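Local coordinates for protein acyl-CoA dehydrogenase (Slackia heliotrinireducens, PDB 4RM7) that is of unknown specific function but belongs to the acyl-CoA dehydrogenase family, whose members combine helical N- and C-terminal domains with a middle beta domain, at residues Gln357-Arg360 and Gly361-Phe364; Lys323-Val326 and Pro327-Thr331; Glu256-Ala259 and Ala260-Ala264. One frame throughout, in Å; residues are numbered along the deposited sequence.

Contact 1. Residues Gln357-Arg360 and Gly361-Phe364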
# COMPACT_ATOMS: atom_id res chain seq x y z
N GLN A 357 -18.48 2.90 6.06
CA GLN A 357 -18.75 2.00 7.16
C GLN A 357 -19.34 0.67 6.71
O GLN A 357 -18.92 -0.37 7.20
CB GLN A 357 -19.69 2.68 8.15
CG GLN A 357 -19.04 3.86 8.86
CD GLN A 357 -20.01 4.64 9.72
OE1 GLN A 357 -21.22 4.70 9.45
NE2 GLN A 357 -19.50 5.25 10.75
N ASP A 358 -20.31 0.70 5.80
CA ASP A 358 -20.86 -0.52 5.21
C ASP A 358 -19.75 -1.37 4.63
O ASP A 358 -19.63 -2.58 4.92
CB ASP A 358 -21.88 -0.21 4.11
CG ASP A 358 -23.15 0.43 4.63
OD1 ASP A 358 -23.46 0.31 5.83
OD2 ASP A 358 -23.86 1.06 3.81
N CYS A 359 -18.93 -0.76 3.78
CA CYS A 359 -17.93 -1.55 3.06
C CYS A 359 -16.91 -2.19 4.01
O CYS A 359 -16.49 -3.32 3.81
CB CYS A 359 -17.25 -0.70 2.02
SG CYS A 359 -18.37 -0.30 0.63
N ARG A 360 -16.56 -1.48 5.09
CA ARG A 360 -15.66 -2.04 6.09
C ARG A 360 -16.24 -3.31 6.67
O ARG A 360 -15.51 -4.24 6.97
CB ARG A 360 -15.40 -1.04 7.22
CG ARG A 360 -14.40 -1.54 8.26
CD ARG A 360 -13.00 -1.58 7.67
NE ARG A 360 -12.00 -2.26 8.51
CZ ARG A 360 -11.98 -3.57 8.75
NH1 ARG A 360 -12.92 -4.36 8.26
NH2 ARG A 360 -11.02 -4.08 9.52
N GLY A 361 -17.56 -3.35 6.81
CA GLY A 361 -18.27 -4.51 7.33
C GLY A 361 -18.23 -5.71 6.40
O GLY A 361 -18.18 -6.86 6.83
N TYR A 362 -18.24 -5.46 5.11
CA TYR A 362 -18.09 -6.52 4.14
C TYR A 362 -16.77 -7.31 4.29
O TYR A 362 -16.67 -8.45 3.86
CB TYR A 362 -18.22 -5.94 2.74
CG TYR A 362 -19.62 -5.44 2.43
CD1 TYR A 362 -20.74 -6.07 2.98
CD2 TYR A 362 -19.83 -4.34 1.61
CE1 TYR A 362 -22.02 -5.63 2.69
CE2 TYR A 362 -21.10 -3.90 1.32
CZ TYR A 362 -22.19 -4.54 1.86
OH TYR A 362 -23.46 -4.09 1.56
N GLN A 363 -15.77 -6.72 4.93
CA GLN A 363 -14.53 -7.43 5.16
C GLN A 363 -14.67 -8.53 6.21
O GLN A 363 -13.77 -9.36 6.33
CB GLN A 363 -13.43 -6.47 5.56
CG GLN A 363 -12.99 -5.55 4.43
CD GLN A 363 -11.79 -4.70 4.82
OE1 GLN A 363 -11.85 -3.47 4.81
NE2 GLN A 363 -10.68 -5.35 5.17
N PHE A 364 -15.77 -8.53 6.97
CA PHE A 364 -16.10 -9.60 7.93
C PHE A 364 -17.18 -10.56 7.46
O PHE A 364 -17.23 -11.71 7.90
CB PHE A 364 -16.59 -9.04 9.27
CG PHE A 364 -15.60 -8.17 9.94
CD1 PHE A 364 -14.50 -8.71 10.56
CD2 PHE A 364 -15.77 -6.80 9.95
CE1 PHE A 364 -13.59 -7.90 11.19
CE2 PHE A 364 -14.86 -5.99 10.58
CZ PHE A 364 -13.77 -6.54 11.19
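Arg360 lays its guanidinium group almost flat against the side-chain amide of Gln363, with the two planes only 19° apart. NE2 of Gln363 stands 3.9 Å above the guanidinium plane of Arg360, shifted toward its rim, and the extended chain of Gln363 carries the amide out over that face. A turn about the CB-CG bond of Arg360 (chi2 71°) bends the chain toward Gln363 and Phe364. The ring of Phe364 lies nearly parallel to the same guanidinium, though displaced from it, and its CE2 comes 3.4 Å from NH1 of Arg360.

Tyr362 leans back along the preceding turn. Asp358 O lies over one face of its ring, 3.7 Å above the plane and off centre, while CD2 of Tyr362 touches CA of Cys359 at 3.7 Å. The same carbonyl of Asp358 accepts the backbone N-H of Tyr362 (N to O 3.2 Å). One residue on, Gln363 N reaches only three residues back, to Arg360 O.

NH2 of Arg360 is hydrogen-bonded to Gln339 OE1 and Ser335 O of the second subunit, and the Tyr362 hydroxyl to Glu256. This part of helix 351-362 lies between helix 234-270, touched by Tyr362, and helix 316-341, where Cys359 meets Ala330 and Gln363 meets Pro327.

Contact 2. Residues Lys323-Val326 and Pro327-Thr331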
# COMPACT_ATOMS: atom_id res chain seq x y z
N LYS A 323 -13.60 -12.53 -3.17
CA LYS A 323 -13.91 -12.11 -1.81
C LYS A 323 -12.70 -11.50 -1.12
O LYS A 323 -12.84 -10.67 -0.23
CB LYS A 323 -14.44 -13.29 -0.98
CG LYS A 323 -14.97 -12.91 0.39
CD LYS A 323 -15.97 -11.76 0.27
CE LYS A 323 -16.75 -11.53 1.56
NZ LYS A 323 -15.87 -11.23 2.72
N TYR A 324 -11.50 -11.91 -1.52
CA TYR A 324 -10.29 -11.39 -0.91
C TYR A 324 -10.09 -9.93 -1.30
O TYR A 324 -9.65 -9.11 -0.51
CB TYR A 324 -9.06 -12.22 -1.32
CG TYR A 324 -7.75 -11.77 -0.71
CD1 TYR A 324 -7.40 -12.14 0.58
CD2 TYR A 324 -6.85 -11.00 -1.43
CE1 TYR A 324 -6.20 -11.74 1.15
CE2 TYR A 324 -5.62 -10.59 -0.87
CZ TYR A 324 -5.31 -10.96 0.41
OH TYR A 324 -4.12 -10.55 0.98
N TYR A 325 -10.43 -9.62 -2.54
CA TYR A 325 -10.06 -8.35 -3.09
C TYR A 325 -11.12 -7.26 -2.87
O TYR A 325 -10.79 -6.13 -2.53
CB TYR A 325 -9.76 -8.50 -4.59
CG TYR A 325 -9.46 -7.17 -5.26
CD1 TYR A 325 -8.19 -6.59 -5.19
CD2 TYR A 325 -10.45 -6.48 -5.94
CE1 TYR A 325 -7.91 -5.36 -5.80
CE2 TYR A 325 -10.18 -5.25 -6.57
CZ TYR A 325 -8.91 -4.70 -6.49
OH TYR A 325 -8.65 -3.49 -7.12
N VAL A 326 -12.38 -7.61 -3.06
CA VAL A 326 -13.40 -6.60 -3.32
C VAL A 326 -13.82 -5.76 -2.11
O VAL A 326 -13.87 -4.55 -2.22
CB VAL A 326 -14.66 -7.23 -3.98
CG1 VAL A 326 -15.81 -6.20 -4.08
CG2 VAL A 326 -14.29 -7.73 -5.37
N PRO A 327 -14.14 -6.39 -0.96
CA PRO A 327 -14.57 -5.53 0.15
C PRO A 327 -13.48 -4.55 0.58
O PRO A 327 -13.79 -3.39 0.85
CB PRO A 327 -14.88 -6.53 1.27
CG PRO A 327 -15.23 -7.80 0.55
CD PRO A 327 -14.29 -7.83 -0.62
N LYS A 328 -12.23 -4.99 0.61
CA LYS A 328 -11.17 -4.06 1.01
C LYS A 328 -11.04 -2.96 -0.05
O LYS A 328 -10.92 -1.77 0.28
CB LYS A 328 -9.86 -4.79 1.21
CG LYS A 328 -8.76 -3.92 1.77
CD LYS A 328 -7.45 -4.60 1.62
CE LYS A 328 -6.44 -4.05 2.60
NZ LYS A 328 -5.10 -4.70 2.41
N ALA A 329 -11.08 -3.34 -1.33
CA ALA A 329 -11.03 -2.36 -2.40
C ALA A 329 -12.21 -1.40 -2.30
O ALA A 329 -12.05 -0.19 -2.47
CB ALA A 329 -11.04 -3.03 -3.74
N ALA A 330 -13.38 -1.94 -1.99
CA ALA A 330 -14.56 -1.09 -1.88
C ALA A 330 -14.38 -0.06 -0.76
O ALA A 330 -14.75 1.11 -0.92
CB ALA A 330 -15.79 -1.93 -1.64
N THR A 331 -13.80 -0.49 0.36
CA THR A 331 -13.60 0.40 1.50
C THR A 331 -12.64 1.53 1.14
O THR A 331 -12.84 2.66 1.53
CB THR A 331 -13.07 -0.36 2.74
OG1 THR A 331 -13.97 -1.43 3.05
CG2 THR A 331 -13.00 0.55 3.95
O HOH W 1 -11.41 -7.60 1.16
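Tyr325 and Ala329, one helical turn apart, form the close-packed side of this stretch. The methyl CB of Ala329 sits over one face of the Tyr325 ring, 4.0 Å from its centroid and 25° off the normal, a CH-pi contact displaced toward CE2. With CG of Tyr325 anti to the backbone N (chi1 176°), the ring runs forward along the helix and reaches the alanine. The helical pattern, lost at residues 327 and 328, resumes with Ala329 N, which donates to Tyr325 O at 3.1 Å, and Ala330 N follows with Val326 O. Helix 282-311 covers this side, with Met298 touching both Tyr325 and Ala329.

Another buried patch gathers round Pro327, whose ring is met by the Tyr362 side chain of helix 351-362. Lys323 lays its chain across that ring at about a right angle, its CD 4.0 Å from CG of Pro327, and its ammonium group bonds to the carbonyls of Ala365 and Gly367.

The side of Lys328 is looser. This extended lysine is exposed, its chain leads away from the turn before, and its backbone N makes no direct bond to that turn. Instead Lys328 N donates to a water 2.8 Å away, and the water in turn lies 2.9 Å from Tyr324 O, placed to donate to it.

Pro327 has no N-H for Lys323 O, which faces its CD instead; the helix is kinked here, and at the next step the water bridges Lys328 N and Tyr324 O on the flank of the exposed Lys328. Pro327 O takes both the N-H and, at 3.0 Å, the OG1 hydroxyl of Thr331, from opposite faces of its plane, so that hydroxyl is bonded to its own helix and only weakly to Gln363 OE1.

Contact 3. Residues Glu256-Ala259 and Ala260-Ala264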
# COMPACT_ATOMS: atom_id res chain seq x y z
N GLU A 256 -22.22 -0.22 -3.72
CA GLU A 256 -22.12 0.89 -2.79
C GLU A 256 -20.88 1.73 -3.13
O GLU A 256 -20.94 2.96 -3.13
CB GLU A 256 -22.06 0.41 -1.35
CG GLU A 256 -23.31 -0.29 -0.89
CD GLU A 256 -23.40 -0.35 0.63
OE1 GLU A 256 -23.34 -1.46 1.20
OE2 GLU A 256 -23.52 0.72 1.26
N ALA A 257 -19.77 1.05 -3.41
CA ALA A 257 -18.54 1.72 -3.80
C ALA A 257 -18.78 2.59 -5.02
O ALA A 257 -18.30 3.73 -5.12
CB ALA A 257 -17.42 0.68 -4.08
N GLN A 258 -19.56 2.07 -5.95
CA GLN A 258 -19.85 2.80 -7.17
C GLN A 258 -20.64 4.09 -6.84
O GLN A 258 -20.46 5.11 -7.52
CB GLN A 258 -20.63 1.91 -8.14
CG GLN A 258 -20.98 2.58 -9.43
CD GLN A 258 -19.75 2.94 -10.23
OE1 GLN A 258 -19.06 2.07 -10.72
NE2 GLN A 258 -19.47 4.24 -10.36
N ALA A 259 -21.48 4.04 -5.81
CA ALA A 259 -22.30 5.18 -5.41
C ALA A 259 -21.41 6.28 -4.81
O ALA A 259 -21.61 7.47 -5.09
CB ALA A 259 -23.36 4.76 -4.41
N ALA A 260 -20.44 5.86 -4.01
CA ALA A 260 -19.45 6.76 -3.46
C ALA A 260 -18.62 7.45 -4.55
O ALA A 260 -18.29 8.63 -4.44
CB ALA A 260 -18.53 6.00 -2.52
N MSE A 261 -18.28 6.70 -5.59
CA MSE A 261 -17.51 7.26 -6.68
C MSE A 261 -18.33 8.34 -7.42
O MSE A 261 -17.82 9.43 -7.68
CB MSE A 261 -17.07 6.16 -7.65
CG MSE A 261 -16.45 6.70 -8.92
SE MSE A 261 -14.71 7.53 -8.58
CE MSE A 261 -14.04 7.35 -10.39
N GLU A 262 -19.58 8.03 -7.74
CA GLU A 262 -20.47 9.04 -8.32
C GLU A 262 -20.54 10.34 -7.51
O GLU A 262 -20.49 11.44 -8.09
CB GLU A 262 -21.86 8.48 -8.49
CG GLU A 262 -21.91 7.36 -9.49
CD GLU A 262 -23.23 6.62 -9.46
OE1 GLU A 262 -24.13 7.03 -8.70
OE2 GLU A 262 -23.37 5.62 -10.21
N ASP A 263 -20.61 10.25 -6.18
CA ASP A 263 -20.64 11.48 -5.36
C ASP A 263 -19.33 12.25 -5.46
O ASP A 263 -19.33 13.48 -5.58
CB ASP A 263 -20.95 11.17 -3.88
CG ASP A 263 -22.34 10.58 -3.68
OD1 ASP A 263 -23.14 10.62 -4.63
OD2 ASP A 263 -22.62 10.06 -2.58
N ALA A 264 -18.21 11.51 -5.40
CA ALA A 264 -16.88 12.10 -5.56
C ALA A 264 -16.78 12.85 -6.88
O ALA A 264 -16.36 14.01 -6.91
CB ALA A 264 -15.81 11.00 -5.48
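Glu262 folds back over the turn below it, its CG 3.3 Å from Gln258 O, the very carbonyl that accepts its backbone N-H. That bond is nearly straight at the hydrogen (171°, N of Glu262 to O of Gln258 3.1 Å). Its three companions keep the same four-residue step without a break: Ala260 N gives to Glu256 O, Met261 N to Ala257 O at 3.0 Å, and Asp263 N to Ala259 O at 3.1 Å. Every one of these main-chain acceptors is therefore met by the N-H one turn on.

The side-chain polar groups look outward for their partners. Gln258 and Glu262 cross at about a right angle with no bond between amide and carboxylate; the carboxylate's nearest Gln258 side-chain atom is CG, 3.9 Å from OE2 of Glu262. A bend at chi2 (64°) swings the Gln258 amide up beside CB of Met261, a selenomethionine in this crystal, with NE2 of Gln258 4.1 Å from that carbon. The amide is held at both ends, OE1 by Arg299 and NE2 by the Tyr384 hydroxyl of the third subunit. Glu262 pairs in a salt bridge with Arg82, and Asp263 with Arg351.

Small methyl groups line the sides between these polar residues: Ala257, Ala260 and Ala264 pack against alanines and an isoleucine of helix 316-341, while Ala259 meets Arg351 and Ile355. A long, regular alpha helix with a small-residue stripe facing its neighbour suits the helical bundle that forms the C-terminal domain of the acyl-CoA dehydrogenase fold.

In the fold
All three contacts belong to the helical C-terminal domain, on three different helices that lean on one another. Contacts 1 and 2 are nearest, with centres about 9 Å apart: Tyr362 O lies 3.1 Å from Lys323 NZ, a probable hydrogen bond, and Thr331 packs against the backbone of Cys359. Contact 3 sits about 15 Å, centre to centre, from each of the others. It meets contact 2 through methyl groups, CB of Ala257 lying 3.9 Å from CB of Ala330. Toward contact 1 it turns Glu256, which besides its tyrosine bond brings OE2 close to the like-charged OD2 of Asp358, whose OD1 is held by Gln207 N. Contact 1 reaches the second subunit, contacts 2 and 3 the third, so the group faces two interfaces of the tetramer.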